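Mandelate racemase/muconate lactonizing enzyme (Polaromonas sp., PDB 3CB3) probably acts as a magnesium-dependent, acid-sugar-processing member of the enolase superfamily, related to mandelate racemase, and binds L-glucaric acid beside its metal ion. Local coordinates at residues I181-G186 with V208-D213; N234-E239 with A282-P287. All coordinates share one frame; numbering follows the deposited sequence.

Contact 1 of 2, residues I181-G186 with V208-D213; sequences IKLKVG and VPLMVD. With MG (magnesium ion), chain E; LGT (L-glucaric acid), chain G.
Lys182 and Asp213, from neighbouring strands, converge on one ligand carboxylate oxygen by different routes: Lys182 NZ donates a hydrogen bond to O1A of L-glucaric acid (2.9 Å), while Asp213 OD2 reaches it through the magnesium ion, which it holds at 2.1 Å and which O1A and O2 also bind. The lysine starts with CG anti to its own N (chi1 -171°) and bends at chi3, which brings its CE across the aspartate, 3.8 Å from Asp213 OD2. Asp213 OD1 is tied back by Asn215 N, which should limit carboxylate rotation. Lys184, on the same face, works at the far end of the ligand: its NZ donates to O6A and to water 1, which in turn donates to Asp213 OD2 at 2.7 Å. With a methionine in place of Lys182, O1A would probably lose its ammonium donor, and Glu239 and Glu335 their salt-bridge mate. The face carrying Ile181, Leu183 and Leu210 is greasy: Leu210 CD2 sits 3.7 Å from Ile181 CB, with helices 163-175 and 190-204 covering this side. Just past the strand, Val185 CG2 packs on Val212 CB. Five backbone bonds zip the pair, ending with Val185 N to Asp213 O (2.9 Å). This parallel beta-alpha-beta crossover belongs to the enolase superfamily's modified TIM barrel, (beta/alpha)7beta, its Lys-x-Lys pair and first metal ligand placed as in mandelate racemase and muconate lactonizing enzyme relatives.

Contact 2 of 2, residues N234-E239 with A282-P287; sequences NLVWIE and ADYLMP. With MG (magnesium ion), chain E.
Glu239 OE1 is gripped from two directions while the methyl of Met286 presses against it. Trp237 NE1 gives it a bent hydrogen bond (3.2 Å, 138° at the hydrogen) on its anti lone pair, Lys182 NZ makes a salt bridge to it, and Met286 CE lies 3.4 Å away. The other oxygen, OE2, binds the magnesium ion at 2.0 Å, so the carboxylate is pinned at both ends. Its chain runs straight out, CG anti to N and extended beyond, and Met286 crosses it at about a right angle, SD 3.4 Å from Glu239 CD. No backbone bond joins the two segments, because strand 261-263 runs between them in the parallel barrel sheet; they meet through side chains alone, and Ala262 on that middle strand touches Trp237, Tyr284 and Met286. The indole touches both Tyr284 and Met286. Its six-membered ring turns an edge to the Tyr284 face, CE3 standing 3.7 Å above the phenol plane over the ring centre, with the planes at 54°. Around it, Tyr152 and Trp333 add further edge-to-face contacts. Met286 makes a Met-aromatic contact with the same indole, SD reaching obliquely to 5.3 Å from the five-membered centroid, while its CE approaches CZ2. At the phenol's outer end, Val236 CG1 crosses at 4.0 Å from Tyr284 OH, and Val236 O nears Tyr284 CE2.

Overall arrangement
The centres of contacts 1 and 2 lie about 11 Å apart in one parallel barrel sheet, whose strands follow chain order: 181-184, 210-213, 238-239, 261-263, 284-285, 311-312. Contact 1 closes before contact 2 opens. It joins adjacent strands, whereas contact 2 reaches over strand 261-263. Strands 210-213 and 238-239 are neighbours, tied by a probable hydrogen bond from Val236 N to Leu210 O, with Met211 packed on Val236. At the magnesium ion, Asp213 OD2 and Glu239 OE2 stand 2.8 Å apart, like charges held together by the metal; Glu265 and water 2 join them. The C-terminal ends of three successive strands, or residues just beyond, thus supply the protein ligands of one site, where L-glucaric acid binds.

Contact 1 of 2, residues I181-G186 with V208-D213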
loop_
_atom_site.group_PDB
_atom_site.type_symbol
_atom_site.label_atom_id
_atom_site.label_comp_id
_atom_site.label_asym_id
_atom_site.label_seq_id
_atom_site.Cartn_x
_atom_site.Cartn_y
_atom_site.Cartn_z
ATOM N N ILE A 181 15.886 -23.480 -15.352
ATOM C CA ILE A 181 14.868 -22.945 -16.245
ATOM C C ILE A 181 13.510 -22.904 -15.542
ATOM O O ILE A 181 13.102 -23.882 -14.919
ATOM C CB ILE A 181 14.716 -23.825 -17.516
ATOM C CG1 ILE A 181 16.055 -23.921 -18.261
ATOM C CG2 ILE A 181 13.644 -23.236 -18.423
ATOM C CD1 ILE A 181 16.535 -22.606 -18.882
ATOM N N LYS A 182 12.827 -21.767 -15.628
ATOM C CA LYS A 182 11.493 -21.642 -15.032
ATOM C C LYS A 182 10.489 -21.630 -16.181
ATOM O O LYS A 182 10.597 -20.824 -17.112
ATOM C CB LYS A 182 11.353 -20.355 -14.215
ATOM C CG LYS A 182 10.056 -20.314 -13.401
ATOM C CD LYS A 182 10.091 -19.268 -12.283
ATOM C CE LYS A 182 9.957 -17.854 -12.821
ATOM N NZ LYS A 182 10.168 -16.857 -11.724
ATOM N N LEU A 183 9.517 -22.528 -16.108
ATOM C CA LEU A 183 8.503 -22.648 -17.155
ATOM C C LEU A 183 7.143 -22.151 -16.683
ATOM O O LEU A 183 6.697 -22.476 -15.582
ATOM C CB LEU A 183 8.371 -24.107 -17.579
ATOM C CG LEU A 183 9.661 -24.803 -18.028
ATOM C CD1 LEU A 183 9.435 -26.312 -18.046
ATOM C CD2 LEU A 183 10.090 -24.277 -19.398
ATOM N N LYS A 184 6.483 -21.370 -17.527
ATOM C CA LYS A 184 5.173 -20.873 -17.173
ATOM C C LYS A 184 4.122 -21.957 -17.381
ATOM O O LYS A 184 4.136 -22.671 -18.385
ATOM C CB LYS A 184 4.844 -19.629 -18.002
ATOM C CG LYS A 184 5.626 -18.406 -17.555
ATOM C CD LYS A 184 5.336 -17.205 -18.417
ATOM C CE LYS A 184 5.973 -15.967 -17.820
ATOM N NZ LYS A 184 5.459 -15.697 -16.446
ATOM N N VAL A 185 3.241 -22.102 -16.400
ATOM C CA VAL A 185 2.155 -23.075 -16.460
ATOM C C VAL A 185 0.905 -22.341 -15.987
ATOM O O VAL A 185 0.947 -21.141 -15.724
ATOM C CB VAL A 185 2.406 -24.298 -15.528
ATOM C CG1 VAL A 185 3.604 -25.122 -16.029
ATOM C CG2 VAL A 185 2.639 -23.825 -14.095
ATOM N N GLY A 186 -0.209 -23.050 -15.889
ATOM C CA GLY A 186 -1.429 -22.408 -15.427
ATOM C C GLY A 186 -2.546 -22.263 -16.442
ATOM O O GLY A 186 -3.559 -21.635 -16.150
ATOM N N VAL A 208 19.397 -30.645 -15.322
ATOM C CA VAL A 208 19.035 -29.229 -15.347
ATOM C C VAL A 208 17.842 -28.929 -14.435
ATOM O O VAL A 208 16.733 -29.422 -14.654
ATOM C CB VAL A 208 18.717 -28.747 -16.775
ATOM C CG1 VAL A 208 18.360 -27.257 -16.758
ATOM C CG2 VAL A 208 19.918 -28.987 -17.679
ATOM N N PRO A 209 18.062 -28.112 -13.394
ATOM C CA PRO A 209 16.976 -27.769 -12.466
ATOM C C PRO A 209 15.835 -27.082 -13.208
ATOM O O PRO A 209 16.071 -26.259 -14.088
ATOM C CB PRO A 209 17.649 -26.819 -11.468
ATOM C CG PRO A 209 19.125 -27.220 -11.541
ATOM C CD PRO A 209 19.302 -27.405 -13.034
ATOM N N LEU A 210 14.606 -27.426 -12.843
ATOM C CA LEU A 210 13.426 -26.832 -13.455
ATOM C C LEU A 210 12.452 -26.344 -12.393
ATOM O O LEU A 210 12.278 -26.982 -11.353
ATOM C CB LEU A 210 12.691 -27.850 -14.332
ATOM C CG LEU A 210 13.364 -28.340 -15.607
ATOM C CD1 LEU A 210 12.474 -29.400 -16.268
ATOM C CD2 LEU A 210 13.587 -27.159 -16.547
ATOM N N MET A 211 11.819 -25.213 -12.673
ATOM C CA MET A 211 10.813 -24.640 -11.782
ATOM C C MET A 211 9.633 -24.251 -12.670
ATOM O O MET A 211 9.795 -24.107 -13.882
ATOM C CB MET A 211 11.343 -23.377 -11.089
ATOM C CG MET A 211 12.662 -23.545 -10.377
ATOM S SD MET A 211 14.080 -23.176 -11.446
ATOM C CE MET A 211 15.109 -22.231 -10.249
ATOM N N VAL A 212 8.453 -24.100 -12.081
ATOM C CA VAL A 212 7.288 -23.676 -12.854
ATOM C C VAL A 212 6.653 -22.487 -12.146
ATOM O O VAL A 212 6.742 -22.358 -10.912
ATOM C CB VAL A 212 6.219 -24.793 -12.993
ATOM C CG1 VAL A 212 6.816 -26.014 -13.685
ATOM C CG2 VAL A 212 5.652 -25.147 -11.627
ATOM N N ASP A 213 6.039 -21.612 -12.935
ATOM C CA ASP A 213 5.361 -20.434 -12.403
ATOM C C ASP A 213 3.920 -20.471 -12.933
ATOM O O ASP A 213 3.698 -20.408 -14.140
ATOM C CB ASP A 213 6.050 -19.161 -12.881
ATOM C CG ASP A 213 5.597 -17.927 -12.115
ATOM O OD1 ASP A 213 4.439 -17.899 -11.633
ATOM O OD2 ASP A 213 6.401 -16.974 -12.007
HETATM MG MG MG E . 6.550 -15.230 -10.858
HETATM O O1A LGT G . 8.386 -14.627 -11.565
HETATM C C1 LGT G . 8.340 -13.770 -12.471
HETATM O O1B LGT G . 9.326 -13.104 -12.872
HETATM C C2 LGT G . 6.970 -13.499 -13.170
HETATM O O2 LGT G . 5.893 -13.842 -12.275
HETATM C C3 LGT G . 6.828 -12.032 -13.623
HETATM O O3 LGT G . 6.967 -11.195 -12.479
HETATM C C4 LGT G . 5.472 -11.688 -14.331
HETATM O O4 LGT G . 4.687 -10.776 -13.546
HETATM C C5 LGT G . 5.608 -11.064 -15.745
HETATM O O5 LGT G . 6.417 -9.878 -15.672
HETATM C C6 LGT G . 6.225 -12.058 -16.757
HETATM O O6A LGT G . 5.452 -12.939 -17.204
HETATM O O6B LGT G . 7.434 -11.943 -17.061
HETATM O O HOH W 1 6.957 -16.466 -14.649
HETATM O O HOH W 2 4.750 -15.940 -10.430
#

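Contact 2 of 2, residues N234-E239 with A282-P287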
loop_
_atom_site.group_PDB
_atom_site.type_symbol
_atom_site.label_atom_id
_atom_site.label_comp_id
_atom_site.label_asym_id
_atom_site.label_seq_id
_atom_site.Cartn_x
_atom_site.Cartn_y
_atom_site.Cartn_z
ATOM N N ASN A 234 10.199 -33.532 -9.289
ATOM C CA ASN A 234 11.268 -32.980 -8.464
ATOM C C ASN A 234 11.668 -31.588 -8.932
ATOM O O ASN A 234 12.850 -31.317 -9.168
ATOM C CB ASN A 234 12.508 -33.881 -8.490
ATOM C CG ASN A 234 12.306 -35.178 -7.738
ATOM O OD1 ASN A 234 11.619 -35.222 -6.713
ATOM N ND2 ASN A 234 12.922 -36.243 -8.233
ATOM N N LEU A 235 10.685 -30.708 -9.083
ATOM C CA LEU A 235 10.953 -29.342 -9.503
ATOM C C LEU A 235 11.616 -28.613 -8.328
ATOM O O LEU A 235 11.469 -29.032 -7.180
ATOM C CB LEU A 235 9.641 -28.642 -9.872
ATOM C CG LEU A 235 8.828 -29.261 -11.021
ATOM C CD1 LEU A 235 7.442 -28.622 -11.081
ATOM C CD2 LEU A 235 9.570 -29.060 -12.333
ATOM N N VAL A 236 12.359 -27.546 -8.613
ATOM C CA VAL A 236 12.986 -26.775 -7.540
ATOM C C VAL A 236 11.826 -26.131 -6.760
ATOM O O VAL A 236 11.834 -26.090 -5.529
ATOM C CB VAL A 236 13.929 -25.682 -8.090
ATOM C CG1 VAL A 236 14.563 -24.910 -6.930
ATOM C CG2 VAL A 236 15.011 -26.316 -8.960
ATOM N N TRP A 237 10.823 -25.643 -7.486
ATOM C CA TRP A 237 9.639 -25.067 -6.849
ATOM C C TRP A 237 8.471 -24.833 -7.798
ATOM O O TRP A 237 8.636 -24.778 -9.012
ATOM C CB TRP A 237 9.977 -23.742 -6.141
ATOM C CG TRP A 237 10.288 -22.576 -7.057
ATOM C CD1 TRP A 237 9.462 -22.012 -7.982
ATOM C CD2 TRP A 237 11.504 -21.813 -7.092
ATOM N NE1 TRP A 237 10.082 -20.945 -8.592
ATOM C CE2 TRP A 237 11.336 -20.800 -8.065
ATOM C CE3 TRP A 237 12.715 -21.887 -6.397
ATOM C CZ2 TRP A 237 12.337 -19.866 -8.359
ATOM C CZ3 TRP A 237 13.712 -20.956 -6.690
ATOM C CH2 TRP A 237 13.514 -19.960 -7.662
ATOM N N ILE A 238 7.287 -24.702 -7.211
ATOM C CA ILE A 238 6.059 -24.403 -7.932
ATOM C C ILE A 238 5.723 -23.018 -7.383
ATOM O O ILE A 238 5.408 -22.874 -6.201
ATOM C CB ILE A 238 4.930 -25.394 -7.583
ATOM C CG1 ILE A 238 5.264 -26.783 -8.126
ATOM C CG2 ILE A 238 3.604 -24.903 -8.168
ATOM C CD1 ILE A 238 4.321 -27.868 -7.647
ATOM N N GLU A 239 5.814 -22.014 -8.253
ATOM C CA GLU A 239 5.596 -20.616 -7.908
ATOM C C GLU A 239 4.183 -20.069 -8.142
ATOM O O GLU A 239 3.544 -20.359 -9.160
ATOM C CB GLU A 239 6.598 -19.771 -8.687
ATOM C CG GLU A 239 6.531 -18.293 -8.454
ATOM C CD GLU A 239 7.619 -17.566 -9.201
ATOM O OE1 GLU A 239 8.660 -18.198 -9.486
ATOM O OE2 GLU A 239 7.455 -16.363 -9.488
ATOM N N ALA A 282 5.036 -20.394 2.474
ATOM C CA ALA A 282 6.023 -20.511 1.409
ATOM C C ALA A 282 7.351 -21.086 1.863
ATOM O O ALA A 282 7.872 -20.715 2.905
ATOM C CB ALA A 282 6.247 -19.148 0.760
ATOM N N ASP A 283 7.888 -21.994 1.058
ATOM C CA ASP A 283 9.172 -22.629 1.325
ATOM C C ASP A 283 10.243 -21.670 0.836
ATOM O O ASP A 283 11.274 -21.494 1.478
ATOM C CB ASP A 283 9.246 -23.956 0.575
ATOM C CG ASP A 283 8.191 -24.930 1.039
ATOM O OD1 ASP A 283 8.344 -25.490 2.149
ATOM O OD2 ASP A 283 7.201 -25.120 0.304
ATOM N N TYR A 284 9.976 -21.054 -0.310
ATOM C CA TYR A 284 10.850 -20.055 -0.917
ATOM C C TYR A 284 10.102 -18.729 -0.891
ATOM O O TYR A 284 9.020 -18.615 -1.462
ATOM C CB TYR A 284 11.156 -20.398 -2.373
ATOM C CG TYR A 284 12.297 -21.360 -2.558
ATOM C CD1 TYR A 284 13.617 -20.908 -2.570
ATOM C CD2 TYR A 284 12.062 -22.721 -2.728
ATOM C CE1 TYR A 284 14.675 -21.793 -2.754
ATOM C CE2 TYR A 284 13.110 -23.611 -2.909
ATOM C CZ TYR A 284 14.413 -23.137 -2.924
ATOM O OH TYR A 284 15.446 -24.011 -3.141
ATOM N N LEU A 285 10.668 -17.735 -0.220
ATOM C CA LEU A 285 10.048 -16.422 -0.150
ATOM C C LEU A 285 10.621 -15.641 -1.312
ATOM O O LEU A 285 11.839 -15.676 -1.550
ATOM C CB LEU A 285 10.404 -15.728 1.171
ATOM C CG LEU A 285 9.502 -14.544 1.513
ATOM C CD1 LEU A 285 8.102 -15.070 1.837
ATOM C CD2 LEU A 285 10.068 -13.777 2.704
ATOM N N MET A 286 9.765 -14.925 -2.030
ATOM C CA MET A 286 10.223 -14.166 -3.184
ATOM C C MET A 286 9.994 -12.667 -3.091
ATOM O O MET A 286 9.230 -12.086 -3.866
ATOM C CB MET A 286 9.566 -14.709 -4.454
ATOM C CG MET A 286 9.790 -16.196 -4.670
ATOM S SD MET A 286 9.089 -16.731 -6.251
ATOM C CE MET A 286 10.482 -16.329 -7.384
ATOM N N PRO A 287 10.663 -12.012 -2.135
ATOM C CA PRO A 287 10.511 -10.569 -1.976
ATOM C C PRO A 287 11.162 -9.808 -3.128
ATOM O O PRO A 287 12.129 -10.276 -3.740
ATOM C CB PRO A 287 11.202 -10.301 -0.644
ATOM C CG PRO A 287 12.281 -11.346 -0.626
ATOM C CD PRO A 287 11.536 -12.566 -1.085
HETATM MG MG MG E . 6.550 -15.230 -10.858
HETATM O O HOH W 2 4.750 -15.940 -10.430
#